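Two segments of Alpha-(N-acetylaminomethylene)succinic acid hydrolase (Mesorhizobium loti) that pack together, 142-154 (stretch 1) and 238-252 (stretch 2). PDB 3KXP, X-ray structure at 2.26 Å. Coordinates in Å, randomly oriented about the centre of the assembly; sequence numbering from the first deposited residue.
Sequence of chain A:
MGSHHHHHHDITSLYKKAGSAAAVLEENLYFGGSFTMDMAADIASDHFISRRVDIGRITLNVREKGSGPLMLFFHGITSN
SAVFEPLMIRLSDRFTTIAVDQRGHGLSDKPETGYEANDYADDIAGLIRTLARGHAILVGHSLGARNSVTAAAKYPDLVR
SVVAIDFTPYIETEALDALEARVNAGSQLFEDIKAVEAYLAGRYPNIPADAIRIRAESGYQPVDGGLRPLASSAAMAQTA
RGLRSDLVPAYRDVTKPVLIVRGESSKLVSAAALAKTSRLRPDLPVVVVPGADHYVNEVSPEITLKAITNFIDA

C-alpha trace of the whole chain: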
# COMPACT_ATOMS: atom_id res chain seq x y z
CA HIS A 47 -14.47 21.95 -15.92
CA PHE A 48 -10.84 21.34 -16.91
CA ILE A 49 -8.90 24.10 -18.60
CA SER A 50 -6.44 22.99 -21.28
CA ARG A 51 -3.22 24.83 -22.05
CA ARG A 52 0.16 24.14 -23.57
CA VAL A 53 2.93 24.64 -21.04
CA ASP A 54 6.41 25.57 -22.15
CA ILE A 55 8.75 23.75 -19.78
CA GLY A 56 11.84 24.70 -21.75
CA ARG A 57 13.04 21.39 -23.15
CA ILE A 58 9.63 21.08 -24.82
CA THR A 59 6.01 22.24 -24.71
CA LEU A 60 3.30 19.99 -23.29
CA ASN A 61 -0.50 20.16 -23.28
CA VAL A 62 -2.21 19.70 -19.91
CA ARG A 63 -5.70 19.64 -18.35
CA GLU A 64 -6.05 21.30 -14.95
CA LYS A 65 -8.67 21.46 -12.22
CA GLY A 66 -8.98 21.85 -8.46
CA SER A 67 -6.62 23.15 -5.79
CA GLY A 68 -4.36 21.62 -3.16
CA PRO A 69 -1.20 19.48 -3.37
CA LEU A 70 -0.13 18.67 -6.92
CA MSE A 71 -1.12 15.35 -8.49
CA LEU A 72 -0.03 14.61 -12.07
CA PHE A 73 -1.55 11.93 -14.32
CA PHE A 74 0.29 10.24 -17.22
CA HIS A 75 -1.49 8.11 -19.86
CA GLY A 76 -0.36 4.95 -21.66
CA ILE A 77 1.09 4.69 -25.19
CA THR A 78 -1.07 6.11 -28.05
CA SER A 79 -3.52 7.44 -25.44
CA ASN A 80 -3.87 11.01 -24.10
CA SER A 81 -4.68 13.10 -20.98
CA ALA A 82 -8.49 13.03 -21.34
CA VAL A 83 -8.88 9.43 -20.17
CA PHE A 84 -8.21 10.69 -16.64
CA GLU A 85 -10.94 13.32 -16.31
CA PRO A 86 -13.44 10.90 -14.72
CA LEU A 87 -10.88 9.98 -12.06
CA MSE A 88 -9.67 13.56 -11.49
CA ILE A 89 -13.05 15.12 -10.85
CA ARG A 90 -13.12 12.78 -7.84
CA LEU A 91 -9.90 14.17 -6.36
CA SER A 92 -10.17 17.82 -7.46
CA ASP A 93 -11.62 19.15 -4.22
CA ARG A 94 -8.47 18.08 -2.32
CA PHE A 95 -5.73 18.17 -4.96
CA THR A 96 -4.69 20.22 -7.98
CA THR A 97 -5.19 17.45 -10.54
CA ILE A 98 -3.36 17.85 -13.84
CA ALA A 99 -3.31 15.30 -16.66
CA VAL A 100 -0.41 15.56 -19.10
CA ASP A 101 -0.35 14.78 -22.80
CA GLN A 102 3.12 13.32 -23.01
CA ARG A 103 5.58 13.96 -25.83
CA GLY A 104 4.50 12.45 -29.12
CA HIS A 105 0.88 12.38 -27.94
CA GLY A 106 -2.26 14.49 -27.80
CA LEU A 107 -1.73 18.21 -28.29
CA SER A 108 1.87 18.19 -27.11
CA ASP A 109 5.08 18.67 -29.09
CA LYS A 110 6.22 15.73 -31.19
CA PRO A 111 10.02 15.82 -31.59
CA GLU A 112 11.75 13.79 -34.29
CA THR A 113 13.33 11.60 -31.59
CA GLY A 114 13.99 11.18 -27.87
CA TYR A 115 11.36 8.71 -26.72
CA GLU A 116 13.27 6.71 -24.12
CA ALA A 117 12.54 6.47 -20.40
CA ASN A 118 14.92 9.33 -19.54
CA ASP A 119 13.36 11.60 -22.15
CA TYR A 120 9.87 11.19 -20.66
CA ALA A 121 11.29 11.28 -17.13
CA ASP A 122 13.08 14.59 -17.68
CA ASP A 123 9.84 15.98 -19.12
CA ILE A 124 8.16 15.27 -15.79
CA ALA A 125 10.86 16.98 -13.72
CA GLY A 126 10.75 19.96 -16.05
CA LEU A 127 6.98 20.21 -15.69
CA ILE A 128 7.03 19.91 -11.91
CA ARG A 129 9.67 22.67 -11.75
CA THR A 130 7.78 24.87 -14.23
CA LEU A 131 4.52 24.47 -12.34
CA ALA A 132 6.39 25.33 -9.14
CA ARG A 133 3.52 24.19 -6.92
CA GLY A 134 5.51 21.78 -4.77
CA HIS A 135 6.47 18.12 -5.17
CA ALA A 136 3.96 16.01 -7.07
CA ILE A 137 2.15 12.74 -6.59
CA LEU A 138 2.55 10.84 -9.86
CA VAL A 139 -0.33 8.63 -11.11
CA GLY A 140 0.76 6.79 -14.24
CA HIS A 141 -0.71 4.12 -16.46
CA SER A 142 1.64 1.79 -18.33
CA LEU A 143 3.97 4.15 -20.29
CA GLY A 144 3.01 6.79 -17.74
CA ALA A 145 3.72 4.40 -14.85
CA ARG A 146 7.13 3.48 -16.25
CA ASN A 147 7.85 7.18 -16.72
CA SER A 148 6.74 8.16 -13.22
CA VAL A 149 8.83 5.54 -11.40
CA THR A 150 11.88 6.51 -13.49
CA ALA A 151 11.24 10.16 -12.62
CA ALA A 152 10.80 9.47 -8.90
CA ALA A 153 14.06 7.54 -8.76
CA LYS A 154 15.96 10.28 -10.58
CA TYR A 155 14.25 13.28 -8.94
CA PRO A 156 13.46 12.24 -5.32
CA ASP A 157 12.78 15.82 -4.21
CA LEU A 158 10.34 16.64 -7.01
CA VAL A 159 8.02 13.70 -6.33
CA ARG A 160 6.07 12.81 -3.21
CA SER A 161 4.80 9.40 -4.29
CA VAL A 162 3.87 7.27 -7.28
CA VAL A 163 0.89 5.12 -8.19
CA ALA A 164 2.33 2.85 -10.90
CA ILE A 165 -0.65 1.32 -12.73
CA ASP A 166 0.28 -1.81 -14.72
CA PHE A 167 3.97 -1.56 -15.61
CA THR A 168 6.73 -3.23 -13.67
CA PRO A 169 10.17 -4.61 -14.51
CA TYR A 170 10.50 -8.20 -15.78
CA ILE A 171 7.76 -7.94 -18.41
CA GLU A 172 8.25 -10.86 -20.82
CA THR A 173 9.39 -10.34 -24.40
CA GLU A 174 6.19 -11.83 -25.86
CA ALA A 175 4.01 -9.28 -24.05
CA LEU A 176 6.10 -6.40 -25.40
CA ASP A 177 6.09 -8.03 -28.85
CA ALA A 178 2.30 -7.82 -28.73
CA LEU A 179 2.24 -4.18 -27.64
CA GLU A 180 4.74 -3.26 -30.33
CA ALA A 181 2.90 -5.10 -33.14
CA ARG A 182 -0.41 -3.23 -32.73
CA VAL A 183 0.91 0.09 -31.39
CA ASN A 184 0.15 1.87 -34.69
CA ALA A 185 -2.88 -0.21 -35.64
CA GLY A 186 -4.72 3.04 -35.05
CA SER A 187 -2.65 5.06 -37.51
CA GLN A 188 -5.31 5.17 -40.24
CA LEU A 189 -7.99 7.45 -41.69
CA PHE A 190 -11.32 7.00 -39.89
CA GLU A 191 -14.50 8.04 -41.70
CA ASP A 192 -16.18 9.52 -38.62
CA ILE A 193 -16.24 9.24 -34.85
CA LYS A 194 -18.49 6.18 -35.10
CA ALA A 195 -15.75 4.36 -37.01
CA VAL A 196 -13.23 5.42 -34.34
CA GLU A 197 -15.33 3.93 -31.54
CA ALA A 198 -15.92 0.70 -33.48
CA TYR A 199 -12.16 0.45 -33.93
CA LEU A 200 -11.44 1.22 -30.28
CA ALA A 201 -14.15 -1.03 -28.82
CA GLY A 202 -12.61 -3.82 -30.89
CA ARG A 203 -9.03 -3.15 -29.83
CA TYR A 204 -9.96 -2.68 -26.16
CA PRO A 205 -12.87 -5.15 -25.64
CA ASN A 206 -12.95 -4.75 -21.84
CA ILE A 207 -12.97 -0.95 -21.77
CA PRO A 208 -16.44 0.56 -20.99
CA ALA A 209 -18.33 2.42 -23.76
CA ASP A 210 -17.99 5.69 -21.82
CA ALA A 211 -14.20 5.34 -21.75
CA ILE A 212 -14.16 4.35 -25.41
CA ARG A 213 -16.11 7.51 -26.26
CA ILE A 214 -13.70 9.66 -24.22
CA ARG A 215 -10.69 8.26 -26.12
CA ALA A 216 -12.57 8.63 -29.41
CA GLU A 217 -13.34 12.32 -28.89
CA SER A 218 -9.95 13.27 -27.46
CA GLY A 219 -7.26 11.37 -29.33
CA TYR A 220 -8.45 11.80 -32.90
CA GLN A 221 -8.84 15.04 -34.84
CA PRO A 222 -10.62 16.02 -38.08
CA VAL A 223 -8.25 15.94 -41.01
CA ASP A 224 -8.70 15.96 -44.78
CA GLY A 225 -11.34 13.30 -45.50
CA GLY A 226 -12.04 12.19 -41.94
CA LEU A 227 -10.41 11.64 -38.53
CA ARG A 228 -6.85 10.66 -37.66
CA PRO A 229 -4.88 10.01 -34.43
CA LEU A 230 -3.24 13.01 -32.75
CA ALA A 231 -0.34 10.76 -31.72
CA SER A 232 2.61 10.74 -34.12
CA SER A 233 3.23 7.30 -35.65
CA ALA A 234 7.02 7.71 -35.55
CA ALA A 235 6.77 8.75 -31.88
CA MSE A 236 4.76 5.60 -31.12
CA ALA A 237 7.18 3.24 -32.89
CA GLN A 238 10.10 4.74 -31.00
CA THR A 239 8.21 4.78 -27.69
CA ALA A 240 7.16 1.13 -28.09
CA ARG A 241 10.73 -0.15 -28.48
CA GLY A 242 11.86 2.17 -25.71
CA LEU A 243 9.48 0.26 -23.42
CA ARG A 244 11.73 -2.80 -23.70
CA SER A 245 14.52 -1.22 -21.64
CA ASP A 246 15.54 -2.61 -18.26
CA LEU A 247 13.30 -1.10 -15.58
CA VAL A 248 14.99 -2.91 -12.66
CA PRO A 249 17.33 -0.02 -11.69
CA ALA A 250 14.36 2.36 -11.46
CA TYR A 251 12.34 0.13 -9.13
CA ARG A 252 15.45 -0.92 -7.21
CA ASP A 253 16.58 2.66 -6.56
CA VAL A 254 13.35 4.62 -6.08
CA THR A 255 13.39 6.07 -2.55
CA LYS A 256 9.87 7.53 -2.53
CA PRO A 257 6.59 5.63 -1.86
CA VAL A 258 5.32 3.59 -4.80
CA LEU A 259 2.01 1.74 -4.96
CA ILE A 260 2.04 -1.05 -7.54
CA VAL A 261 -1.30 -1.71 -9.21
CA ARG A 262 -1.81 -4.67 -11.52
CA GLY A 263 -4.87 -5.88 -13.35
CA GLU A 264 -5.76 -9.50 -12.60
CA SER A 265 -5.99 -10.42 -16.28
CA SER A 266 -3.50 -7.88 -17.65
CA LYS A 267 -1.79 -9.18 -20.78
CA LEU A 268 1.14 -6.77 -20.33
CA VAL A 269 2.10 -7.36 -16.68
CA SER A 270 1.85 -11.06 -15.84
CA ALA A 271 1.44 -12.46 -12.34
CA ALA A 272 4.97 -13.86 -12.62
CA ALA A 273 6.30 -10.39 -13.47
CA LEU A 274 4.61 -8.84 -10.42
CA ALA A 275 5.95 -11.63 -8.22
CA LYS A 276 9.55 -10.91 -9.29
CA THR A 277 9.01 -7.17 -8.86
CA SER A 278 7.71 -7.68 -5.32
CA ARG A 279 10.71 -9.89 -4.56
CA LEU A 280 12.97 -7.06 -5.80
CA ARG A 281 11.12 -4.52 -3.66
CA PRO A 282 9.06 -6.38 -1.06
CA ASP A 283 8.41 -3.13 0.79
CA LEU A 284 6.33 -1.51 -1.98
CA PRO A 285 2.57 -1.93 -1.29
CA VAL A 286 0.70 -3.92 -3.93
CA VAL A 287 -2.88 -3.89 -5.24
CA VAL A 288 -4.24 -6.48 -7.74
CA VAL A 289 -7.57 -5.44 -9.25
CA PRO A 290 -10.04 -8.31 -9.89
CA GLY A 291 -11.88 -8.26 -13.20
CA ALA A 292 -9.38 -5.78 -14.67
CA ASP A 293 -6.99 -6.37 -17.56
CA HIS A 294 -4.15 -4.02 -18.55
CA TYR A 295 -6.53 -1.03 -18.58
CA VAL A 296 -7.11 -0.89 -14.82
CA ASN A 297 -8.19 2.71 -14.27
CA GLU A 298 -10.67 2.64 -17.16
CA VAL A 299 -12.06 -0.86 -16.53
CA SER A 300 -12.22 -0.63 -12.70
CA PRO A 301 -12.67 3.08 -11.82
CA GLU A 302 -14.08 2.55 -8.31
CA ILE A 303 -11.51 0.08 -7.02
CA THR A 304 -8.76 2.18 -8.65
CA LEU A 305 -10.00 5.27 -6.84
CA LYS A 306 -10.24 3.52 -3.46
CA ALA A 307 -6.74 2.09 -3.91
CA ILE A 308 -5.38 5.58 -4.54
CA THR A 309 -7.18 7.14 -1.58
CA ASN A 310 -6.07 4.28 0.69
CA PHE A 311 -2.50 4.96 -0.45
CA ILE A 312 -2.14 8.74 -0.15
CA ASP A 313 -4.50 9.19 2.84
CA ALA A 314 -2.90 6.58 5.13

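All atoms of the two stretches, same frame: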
# COMPACT_ATOMS: atom_id res chain seq x y z
N SER A 142 0.75 2.41 -17.36
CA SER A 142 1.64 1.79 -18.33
C SER A 142 2.84 2.70 -18.67
O SER A 142 3.70 2.91 -17.81
CB SER A 142 0.84 1.44 -19.59
OG SER A 142 1.42 0.34 -20.27
N LEU A 143 2.89 3.23 -19.90
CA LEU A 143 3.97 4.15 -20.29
C LEU A 143 4.12 5.22 -19.21
O LEU A 143 5.23 5.53 -18.78
CB LEU A 143 3.64 4.85 -21.62
CG LEU A 143 4.45 6.12 -21.97
CD1 LEU A 143 5.92 5.79 -22.15
CD2 LEU A 143 3.92 6.73 -23.25
N GLY A 144 2.99 5.78 -18.78
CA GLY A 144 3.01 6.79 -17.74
C GLY A 144 3.60 6.24 -16.45
O GLY A 144 4.40 6.92 -15.79
N ALA A 145 3.21 5.02 -16.07
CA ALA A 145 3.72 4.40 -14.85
C ALA A 145 5.23 4.21 -14.94
O ALA A 145 5.96 4.55 -14.01
CB ALA A 145 3.03 3.04 -14.61
N ARG A 146 5.70 3.67 -16.06
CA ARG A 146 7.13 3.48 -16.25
C ARG A 146 7.84 4.83 -16.14
O ARG A 146 8.88 4.94 -15.50
CB ARG A 146 7.38 2.84 -17.62
CG ARG A 146 8.84 2.69 -17.97
CD ARG A 146 9.35 3.92 -18.71
NE ARG A 146 10.02 3.49 -19.91
CZ ARG A 146 10.00 4.14 -21.07
NH1 ARG A 146 9.34 5.28 -21.20
NH2 ARG A 146 10.64 3.62 -22.11
N ASN A 147 7.27 5.86 -16.76
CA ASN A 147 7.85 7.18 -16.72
C ASN A 147 7.90 7.75 -15.31
O ASN A 147 8.92 8.29 -14.89
CB ASN A 147 7.09 8.14 -17.64
CG ASN A 147 7.23 7.78 -19.11
OD1 ASN A 147 8.15 7.05 -19.48
ND2 ASN A 147 6.34 8.30 -19.95
N SER A 148 6.79 7.62 -14.57
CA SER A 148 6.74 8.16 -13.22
C SER A 148 7.75 7.52 -12.26
O SER A 148 8.41 8.23 -11.50
CB SER A 148 5.34 8.01 -12.64
OG SER A 148 4.43 8.85 -13.33
N VAL A 149 7.89 6.20 -12.29
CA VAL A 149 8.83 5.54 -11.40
C VAL A 149 10.27 5.94 -11.76
O VAL A 149 11.11 6.10 -10.87
CB VAL A 149 8.67 4.01 -11.45
CG1 VAL A 149 9.68 3.35 -10.52
CG2 VAL A 149 7.24 3.64 -11.03
N THR A 150 10.55 6.10 -13.05
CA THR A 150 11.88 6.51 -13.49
C THR A 150 12.15 7.93 -12.97
O THR A 150 13.22 8.23 -12.46
CB THR A 150 12.00 6.51 -15.03
OG1 THR A 150 11.76 5.18 -15.53
CG2 THR A 150 13.40 6.94 -15.47
N ALA A 151 11.14 8.79 -13.08
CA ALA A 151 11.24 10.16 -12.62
C ALA A 151 11.49 10.24 -11.11
O ALA A 151 12.37 10.96 -10.65
CB ALA A 151 9.97 10.93 -12.98
N ALA A 152 10.69 9.50 -10.35
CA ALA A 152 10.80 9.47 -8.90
C ALA A 152 12.18 9.02 -8.42
O ALA A 152 12.71 9.54 -7.44
CB ALA A 152 9.73 8.55 -8.32
N ALA A 153 12.76 8.05 -9.12
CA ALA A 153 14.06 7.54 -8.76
C ALA A 153 15.18 8.51 -9.14
O ALA A 153 16.25 8.51 -8.51
CB ALA A 153 14.29 6.19 -9.45
N LYS A 154 14.95 9.33 -10.15
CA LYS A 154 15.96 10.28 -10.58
C LYS A 154 15.78 11.65 -9.94
O LYS A 154 16.74 12.39 -9.79
CB LYS A 154 15.96 10.39 -12.11
CG LYS A 154 17.12 11.20 -12.67
CD LYS A 154 17.08 11.26 -14.19
CE LYS A 154 18.16 12.21 -14.74
NZ LYS A 154 18.11 12.35 -16.23
N GLN A 238 8.91 4.55 -31.82
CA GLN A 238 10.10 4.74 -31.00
C GLN A 238 9.79 4.52 -29.52
O GLN A 238 10.61 3.95 -28.80
CB GLN A 238 10.66 6.15 -31.20
CG GLN A 238 11.16 6.39 -32.61
CD GLN A 238 11.70 7.79 -32.80
OE1 GLN A 238 12.72 8.16 -32.21
NE2 GLN A 238 11.01 8.58 -33.61
N THR A 239 8.61 4.96 -29.08
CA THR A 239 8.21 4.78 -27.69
C THR A 239 8.05 3.29 -27.37
O THR A 239 8.53 2.82 -26.34
CB THR A 239 6.89 5.48 -27.41
OG1 THR A 239 7.07 6.89 -27.60
CG2 THR A 239 6.45 5.22 -25.99
N ALA A 240 7.38 2.56 -28.27
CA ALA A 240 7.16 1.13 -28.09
C ALA A 240 8.49 0.39 -27.85
O ALA A 240 8.62 -0.33 -26.86
CB ALA A 240 6.44 0.54 -29.30
N ARG A 241 9.47 0.56 -28.72
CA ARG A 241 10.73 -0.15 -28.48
C ARG A 241 11.50 0.40 -27.28
O ARG A 241 12.34 -0.28 -26.73
CB ARG A 241 11.63 -0.20 -29.73
CG ARG A 241 11.69 1.03 -30.60
CD ARG A 241 11.59 0.59 -32.06
NE ARG A 241 10.21 0.30 -32.44
CZ ARG A 241 9.84 -0.45 -33.47
NH1 ARG A 241 8.55 -0.64 -33.72
NH2 ARG A 241 10.76 -1.04 -34.23
N GLY A 242 11.19 1.62 -26.87
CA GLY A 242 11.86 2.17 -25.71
C GLY A 242 11.33 1.50 -24.45
O GLY A 242 12.00 1.48 -23.42
N LEU A 243 10.12 0.93 -24.54
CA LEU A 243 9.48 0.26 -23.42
C LEU A 243 10.15 -1.06 -23.05
O LEU A 243 9.87 -1.62 -22.00
CB LEU A 243 8.00 0.03 -23.71
CG LEU A 243 7.12 1.28 -23.74
CD1 LEU A 243 5.69 0.91 -24.09
CD2 LEU A 243 7.17 1.97 -22.39
N ARG A 244 11.03 -1.54 -23.93
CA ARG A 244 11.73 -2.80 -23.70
C ARG A 244 12.94 -2.65 -22.77
O ARG A 244 13.50 -3.65 -22.33
CB ARG A 244 12.23 -3.38 -25.03
CG ARG A 244 11.15 -3.92 -25.94
CD ARG A 244 11.77 -4.41 -27.24
NE ARG A 244 11.14 -5.64 -27.71
CZ ARG A 244 9.94 -5.70 -28.28
NH1 ARG A 244 9.23 -4.60 -28.45
NH2 ARG A 244 9.46 -6.87 -28.66
N SER A 245 13.35 -1.42 -22.48
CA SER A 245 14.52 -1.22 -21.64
C SER A 245 14.36 -1.73 -20.21
O SER A 245 13.25 -1.81 -19.68
CB SER A 245 14.92 0.27 -21.64
OG SER A 245 13.86 1.08 -21.17
N ASP A 246 15.49 -2.08 -19.62
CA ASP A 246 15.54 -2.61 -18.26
C ASP A 246 15.01 -1.59 -17.27
O ASP A 246 15.54 -0.49 -17.13
CB ASP A 246 16.99 -3.00 -17.93
CG ASP A 246 17.11 -3.74 -16.61
OD1 ASP A 246 16.08 -4.21 -16.07
OD2 ASP A 246 18.25 -3.86 -16.11
N LEU A 247 13.94 -1.97 -16.56
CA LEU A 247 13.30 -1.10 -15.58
C LEU A 247 13.70 -1.45 -14.14
O LEU A 247 13.26 -0.80 -13.20
CB LEU A 247 11.78 -1.21 -15.75
CG LEU A 247 10.93 -0.10 -15.12
CD1 LEU A 247 11.41 1.26 -15.61
CD2 LEU A 247 9.47 -0.32 -15.49
N VAL A 248 14.54 -2.47 -13.98
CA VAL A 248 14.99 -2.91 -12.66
C VAL A 248 15.67 -1.81 -11.84
O VAL A 248 15.33 -1.60 -10.68
CB VAL A 248 15.95 -4.14 -12.79
CG1 VAL A 248 16.57 -4.48 -11.44
CG2 VAL A 248 15.17 -5.34 -13.31
N PRO A 249 16.65 -1.10 -12.43
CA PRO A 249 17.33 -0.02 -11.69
C PRO A 249 16.36 1.00 -11.11
O PRO A 249 16.51 1.43 -9.97
CB PRO A 249 18.25 0.59 -12.75
CG PRO A 249 18.60 -0.60 -13.61
CD PRO A 249 17.25 -1.29 -13.76
N ALA A 250 15.36 1.39 -11.90
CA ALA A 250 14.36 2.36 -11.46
C ALA A 250 13.54 1.87 -10.26
O ALA A 250 13.30 2.63 -9.33
CB ALA A 250 13.44 2.71 -12.62
N TYR A 251 13.10 0.62 -10.27
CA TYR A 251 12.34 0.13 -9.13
C TYR A 251 13.27 -0.16 -7.95
O TYR A 251 12.91 0.04 -6.80
CB TYR A 251 11.55 -1.13 -9.48
CG TYR A 251 10.15 -0.86 -10.00
CD1 TYR A 251 9.94 -0.42 -11.30
CD2 TYR A 251 9.04 -1.08 -9.19
CE1 TYR A 251 8.65 -0.21 -11.80
CE2 TYR A 251 7.75 -0.87 -9.67
CZ TYR A 251 7.56 -0.44 -10.97
OH TYR A 251 6.28 -0.29 -11.46
N ARG A 252 14.48 -0.62 -8.25
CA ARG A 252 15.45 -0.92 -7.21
C ARG A 252 15.92 0.34 -6.47
O ARG A 252 16.11 0.32 -5.25
CB ARG A 252 16.66 -1.61 -7.81
CG ARG A 252 17.78 -1.92 -6.82
CD ARG A 252 19.07 -2.21 -7.56
NE ARG A 252 19.48 -1.03 -8.32
CZ ARG A 252 20.19 -1.06 -9.44
NH1 ARG A 252 20.59 -2.22 -9.94
NH2 ARG A 252 20.49 0.08 -10.06
O HOH W 1 9.88 4.54 -24.19
O HOH W 2 11.26 0.86 -20.33

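Residues 143-154 form a single helix, and stretch 2 runs alongside it as the end of one helix, a type I turn from Gly-242 to Ser-245, and the start of a second helix at Val-248. The register descends from Leu-143 beside Leu-243, through Arg-146 beside Leu-247, to Thr-150 beside Ala-250, where the backbones come closest, with the two CA atoms 5.2 Å apart. Helices 143-154 and 248-252 cross at 58°, and the contact buries 517 Å² in all.

Arg-146 dominates the polar chemistry. Its CA-to-CB bond points sideways, and with chi1 at t but chi2 (-91°) and chi3 (-129°) between wells, the chain carries its guanidinium to the turn. There NH2 donates a weak hydrogen bond to Gly-242 O (2.9 Å, 132°), with the carbonyl near the guanidinium plane, while Leu-243 CD2 covers one face, 3.8 Å from Arg-146 CZ. Within its own helix, Arg-146 NH1 donates to Asn-147 OD1 at 2.7 Å, which helps hold the group in this bent pose. Two waters complete its surroundings: water 1 accepts from Arg-146 NH2 (2.4 Å to its O) and donates to Thr-239 O (3.1 Å), and water 2 accepts from Arg-146 NE (2.9 Å) and donates to Ser-245 OG (2.7 Å). The buried charge is thus met by one backbone carbonyl, the Asn-147 side-chain oxygen and two waters, which link it on to Thr-239 O and Ser-245 OG. Gly-242 has no side chain, and an ideal CB there would point toward stretch 1 and lie 3.7 Å from Arg-146 NH2.

The aliphatic part of Arg-146 serves the apolar packing: its CG lies 3.8 Å from Leu-247 CD1. Leu-143 (t, p) starts sideways, but its end approaches stretch 2, placing CD1 3.9 Å from Thr-239 CG2 and 4.0 Å from Leu-243 CD2. Leu-243 (m, t) likewise extends its end inward, so that CD2 meets both Leu-143 and Arg-146.

Farther along, small residues permit the close approach. Ala-250 points toward stretch 1, and Ala-153 CB sits 3.7 Å from Ala-250 O. Thr-150, in rotamer m, turns OG1 back to its own helix, donating to Arg-146 O at 2.9 Å; the hydroxyl is therefore satisfied locally. Val-149 (t) places CG1 over one face of the Tyr-251 ring, 4.1 Å from the centroid and 21° off the normal, a CH-pi contact. Tyr-251 points away at CB, yet chi1 of -90° brings its ring back beneath this methyl. Asp-246 OD1 caps the second helix, accepting from Val-248 N at 3.1 Å.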